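Local coordinates for RagB/SusD domain protein (Flavobacterium johnsoniae, PDB 5J5U) that binds chitin as a SusD-like protein of a chitin utilization locus, probably at the outer membrane of the bacterium, at residues A[32-37]-A[67-72]; A[419-423]-A[444-448]. One frame throughout, in Å; residues are numbered along the deposited sequence.

Contact 1: A[32-37]-A[67-72]; sequences YYQHRT and EYATAL
Two helical segments, 32-37 (with a wider pi-type turn at 34-37) and 67-72, cross at a signed angle of -128°, and the segment axes come within 8.1 Å. The register brings Y33 CA within 5.3 Å of A71 CA and R36 CA within 5.1 Å of Y68 CA. In the packing, A71 is a knob in the hole formed by Y32 (chi1 t), Y33, R36 and T37, its CB 3.5 Å from Y32 CE1 and 3.6 Å from R36 CD. With Y33 at chi1 p, L72 CD1 makes a CH-pi contact over one ring face, 3.9 Å from the Y33 centroid. R36 (chi1 m, chi2 and chi3 t) forms a salt bridge, NE to E67 OE1 at 3.1 Å. Water 1 bonds Y32 OH (3.0 Å) and donates to E67 O (3.2 Å); water 2 bonds T37 OG1 (2.6 Å), donates to Y68 O (2.9 Å) and accepts from L72 N (3.3 Å). This small-residue knob packing is chemically graded, from an apolar side at buried Y33 and L72 to a salt bridge at the more exposed R36 and E67.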
# COMPACT_ATOMS: atom_id res chain seq x y z
N TYR A 32 -2.71 3.39 15.20
CA TYR A 32 -1.91 2.35 15.82
C TYR A 32 -1.14 1.51 14.78
O TYR A 32 0.07 1.31 14.94
CB TYR A 32 -2.78 1.45 16.72
CG TYR A 32 -1.99 0.46 17.53
CD1 TYR A 32 -1.89 -0.87 17.15
CD2 TYR A 32 -1.30 0.87 18.67
CE1 TYR A 32 -1.15 -1.78 17.90
CE2 TYR A 32 -0.56 -0.02 19.42
CZ TYR A 32 -0.48 -1.33 19.02
OH TYR A 32 0.26 -2.22 19.76
N TYR A 33 -1.78 1.03 13.72
CA TYR A 33 -0.98 0.25 12.75
C TYR A 33 -0.58 1.04 11.52
O TYR A 33 0.29 0.58 10.78
CB TYR A 33 -1.66 -1.05 12.31
CG TYR A 33 -2.90 -0.97 11.47
CD1 TYR A 33 -2.85 -0.65 10.12
CD2 TYR A 33 -4.14 -1.29 12.01
CE1 TYR A 33 -4.02 -0.60 9.33
CE2 TYR A 33 -5.30 -1.26 11.25
CZ TYR A 33 -5.24 -0.92 9.91
OH TYR A 33 -6.39 -0.91 9.18
N GLN A 34 -1.18 2.20 11.29
CA GLN A 34 -0.66 3.07 10.24
C GLN A 34 0.73 3.53 10.63
O GLN A 34 1.64 3.62 9.79
CB GLN A 34 -1.56 4.29 10.01
CG GLN A 34 -2.88 3.97 9.36
CD GLN A 34 -2.72 3.47 7.93
OE1 GLN A 34 -1.70 3.71 7.26
NE2 GLN A 34 -3.73 2.75 7.46
N HIS A 35 0.90 3.80 11.92
CA HIS A 35 2.19 4.24 12.40
C HIS A 35 3.20 3.08 12.33
O HIS A 35 4.33 3.24 11.88
CB HIS A 35 2.07 4.78 13.84
CG HIS A 35 3.26 5.54 14.32
ND1 HIS A 35 3.38 6.02 15.61
CD2 HIS A 35 4.39 5.93 13.68
CE1 HIS A 35 4.53 6.65 15.75
NE2 HIS A 35 5.17 6.61 14.59
N ARG A 36 2.78 1.90 12.78
CA ARG A 36 3.72 0.79 12.95
C ARG A 36 3.93 -0.04 11.67
O ARG A 36 5.05 -0.37 11.31
CB ARG A 36 3.25 -0.10 14.10
CG ARG A 36 3.38 0.57 15.47
CD ARG A 36 2.50 -0.10 16.55
NE ARG A 36 2.71 0.52 17.86
CZ ARG A 36 2.19 1.69 18.24
NH1 ARG A 36 1.40 2.36 17.41
NH2 ARG A 36 2.45 2.19 19.43
N THR A 37 2.85 -0.35 10.95
CA THR A 37 2.97 -1.23 9.79
C THR A 37 3.21 -0.48 8.49
O THR A 37 3.98 -0.93 7.66
CB THR A 37 1.71 -2.10 9.62
OG1 THR A 37 1.32 -2.61 10.89
CG2 THR A 37 2.01 -3.26 8.69
N GLU A 67 5.51 -5.53 19.22
CA GLU A 67 4.32 -4.71 19.09
C GLU A 67 4.22 -4.11 17.69
O GLU A 67 3.12 -4.03 17.11
CB GLU A 67 4.33 -3.60 20.14
CG GLU A 67 3.15 -2.70 20.06
CD GLU A 67 3.32 -1.42 20.84
OE1 GLU A 67 4.11 -0.58 20.38
OE2 GLU A 67 2.65 -1.23 21.89
N TYR A 68 5.37 -3.71 17.14
CA TYR A 68 5.37 -3.04 15.84
C TYR A 68 5.06 -4.04 14.76
O TYR A 68 4.27 -3.77 13.87
CB TYR A 68 6.70 -2.33 15.57
CG TYR A 68 7.01 -1.15 16.47
CD1 TYR A 68 6.08 -0.70 17.41
CD2 TYR A 68 8.22 -0.44 16.35
CE1 TYR A 68 6.36 0.40 18.24
CE2 TYR A 68 8.51 0.68 17.18
CZ TYR A 68 7.57 1.08 18.12
OH TYR A 68 7.81 2.15 18.95
N ALA A 69 5.66 -5.22 14.86
CA ALA A 69 5.45 -6.26 13.87
C ALA A 69 4.05 -6.89 13.95
O ALA A 69 3.56 -7.35 12.93
CB ALA A 69 6.52 -7.34 14.01
N THR A 70 3.41 -6.90 15.14
CA THR A 70 2.12 -7.56 15.25
C THR A 70 0.91 -6.62 15.31
O THR A 70 -0.24 -7.10 15.40
CB THR A 70 2.06 -8.47 16.49
OG1 THR A 70 2.15 -7.68 17.68
CG2 THR A 70 3.17 -9.52 16.45
N ALA A 71 1.15 -5.31 15.26
CA ALA A 71 0.07 -4.31 15.31
C ALA A 71 -1.05 -4.50 14.25
O ALA A 71 -2.25 -4.42 14.57
CB ALA A 71 0.67 -2.92 15.19
N LEU A 72 -0.67 -4.71 12.99
CA LEU A 72 -1.65 -5.01 11.94
C LEU A 72 -2.49 -6.25 12.32
O LEU A 72 -3.72 -6.21 12.30
CB LEU A 72 -0.97 -5.23 10.59
CG LEU A 72 -1.85 -5.41 9.35
CD1 LEU A 72 -2.59 -4.12 9.06
CD2 LEU A 72 -1.03 -5.83 8.14
O HOH W 1 0.54 -5.01 18.70
O HOH W 2 2.39 -4.73 11.84

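Contact 2: A[419-423]-A[444-448]; sequences YSNWR and VPTRL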
# COMPACT_ATOMS: atom_id res chain seq x y z
N TYR A 419 5.74 -2.18 -0.38
CA TYR A 419 6.54 -3.24 0.24
C TYR A 419 6.25 -4.58 -0.42
O TYR A 419 7.16 -5.34 -0.72
CB TYR A 419 6.28 -3.31 1.76
CG TYR A 419 6.95 -4.47 2.51
CD1 TYR A 419 8.31 -4.76 2.36
CD2 TYR A 419 6.22 -5.22 3.42
CE1 TYR A 419 8.92 -5.81 3.07
CE2 TYR A 419 6.81 -6.27 4.14
CZ TYR A 419 8.15 -6.58 3.96
OH TYR A 419 8.69 -7.63 4.70
N SER A 420 4.97 -4.86 -0.67
CA SER A 420 4.61 -6.10 -1.37
C SER A 420 5.13 -6.11 -2.83
O SER A 420 5.70 -7.11 -3.28
CB SER A 420 3.09 -6.31 -1.33
OG SER A 420 2.63 -6.45 0.01
N ASN A 421 4.95 -5.01 -3.55
CA ASN A 421 5.35 -4.96 -4.95
C ASN A 421 6.88 -5.03 -5.07
O ASN A 421 7.42 -5.60 -6.01
CB ASN A 421 4.80 -3.71 -5.66
CG ASN A 421 4.68 -3.89 -7.18
OD1 ASN A 421 3.72 -4.50 -7.68
ND2 ASN A 421 5.66 -3.38 -7.91
N TRP A 422 7.57 -4.47 -4.10
CA TRP A 422 9.01 -4.65 -4.04
C TRP A 422 9.36 -6.12 -3.77
O TRP A 422 10.29 -6.66 -4.39
CB TRP A 422 9.67 -3.76 -2.99
CG TRP A 422 11.15 -3.96 -3.00
CD1 TRP A 422 12.04 -3.39 -3.86
CD2 TRP A 422 11.91 -4.82 -2.14
NE1 TRP A 422 13.30 -3.83 -3.59
CE2 TRP A 422 13.26 -4.71 -2.53
CE3 TRP A 422 11.58 -5.68 -1.08
CZ2 TRP A 422 14.28 -5.41 -1.90
CZ3 TRP A 422 12.60 -6.38 -0.44
CH2 TRP A 422 13.93 -6.23 -0.85
N ARG A 423 8.64 -6.77 -2.85
CA ARG A 423 8.96 -8.17 -2.57
C ARG A 423 8.76 -9.03 -3.82
O ARG A 423 9.60 -9.86 -4.14
CB ARG A 423 8.15 -8.71 -1.38
CG ARG A 423 8.81 -8.34 0.02
CD ARG A 423 7.94 -8.80 1.18
NE ARG A 423 6.62 -8.16 1.17
CZ ARG A 423 5.56 -8.61 1.84
NH1 ARG A 423 5.64 -9.72 2.59
NH2 ARG A 423 4.41 -7.95 1.75
N VAL A 444 16.65 -7.18 3.72
CA VAL A 444 15.31 -6.69 3.96
C VAL A 444 14.39 -7.83 4.48
O VAL A 444 14.32 -8.91 3.92
CB VAL A 444 14.69 -6.05 2.72
CG1 VAL A 444 13.33 -5.36 3.09
CG2 VAL A 444 15.64 -5.03 2.13
N PRO A 445 13.73 -7.58 5.61
CA PRO A 445 12.72 -8.52 6.09
C PRO A 445 11.67 -8.77 5.03
O PRO A 445 11.23 -7.83 4.36
CB PRO A 445 12.14 -7.80 7.31
CG PRO A 445 13.25 -6.89 7.76
CD PRO A 445 13.86 -6.41 6.50
N THR A 446 11.25 -10.03 4.89
CA THR A 446 10.33 -10.36 3.81
C THR A 446 8.92 -10.73 4.31
O THR A 446 8.06 -11.09 3.51
CB THR A 446 10.90 -11.49 2.93
OG1 THR A 446 11.50 -12.49 3.75
CG2 THR A 446 11.97 -10.90 1.98
N ARG A 447 8.70 -10.64 5.62
CA ARG A 447 7.35 -10.71 6.20
C ARG A 447 7.44 -10.21 7.64
O ARG A 447 8.53 -10.05 8.16
CB ARG A 447 6.79 -12.14 6.18
CG ARG A 447 7.55 -13.11 7.13
CD ARG A 447 7.04 -14.56 7.07
NE ARG A 447 5.79 -14.77 7.81
CZ ARG A 447 5.70 -15.05 9.11
NH1 ARG A 447 6.79 -15.14 9.85
NH2 ARG A 447 4.50 -15.23 9.69
N LEU A 448 6.31 -9.95 8.28
CA LEU A 448 6.29 -9.75 9.72
C LEU A 448 5.74 -11.04 10.36
O LEU A 448 5.22 -11.92 9.65
CB LEU A 448 5.47 -8.52 10.11
CG LEU A 448 5.96 -7.17 9.55
CD1 LEU A 448 5.04 -6.03 9.99
CD2 LEU A 448 7.41 -6.87 9.96
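Y419 opens the contact from helix 415-425. Its t chi1 carries the hydroxyl to the loop 444-448, where Y419 OH donates to P445 O at 2.6 Å. At the ring edge, Y419 CE1 is 4.4 Å from V444 CG1, and the ring also meets that of F45 from helix 31-45. Nearly one turn on, W422 points its CA-CB bond toward the loop and brings CH2 to 3.6 Å from V444 CG2, so that V444 packs against both aromatic side chains. R423 follows: its backbone N bonds to Y419 O at 3.0 Å, and R423 NH1 donates to T446 O at 2.9 Å with an N-H...O angle of 159°. R423 NH2 donates to D117 O, tying in helix 98-119, and weakly to S420 OG (2.9 Å). Both hydrogen bonds across the contact therefore run from helix side chains to successive main-chain carbonyls of the loop, P445 O and T446 O. In this way the loop between helices 415-425 and 452-457 is packed onto the helical body of a SusD-like fold, whose helices are related to those of TPR proteins.

Both segments of contact 1 precede both of contact 2 in sequence, yet the centres of the two contacts lie only about 15 Å apart. They touch directly: A69 O is 3.5 Å from L448 CD1, a packing contact between helix 66-90 and the loop 444-448. Two further elements connect them. Helix 31-45 supplies segment 32-37 and also sends F45 to V444 and P445 and Y41 to L448; helix 98-119 meets L72 through I118 and Y119, and both residues touch L448 as well. Early helices and a late loop thus share one continuous packed region of the SusD-like fold, bringing sequence-distant parts of this chitin-binding protein together.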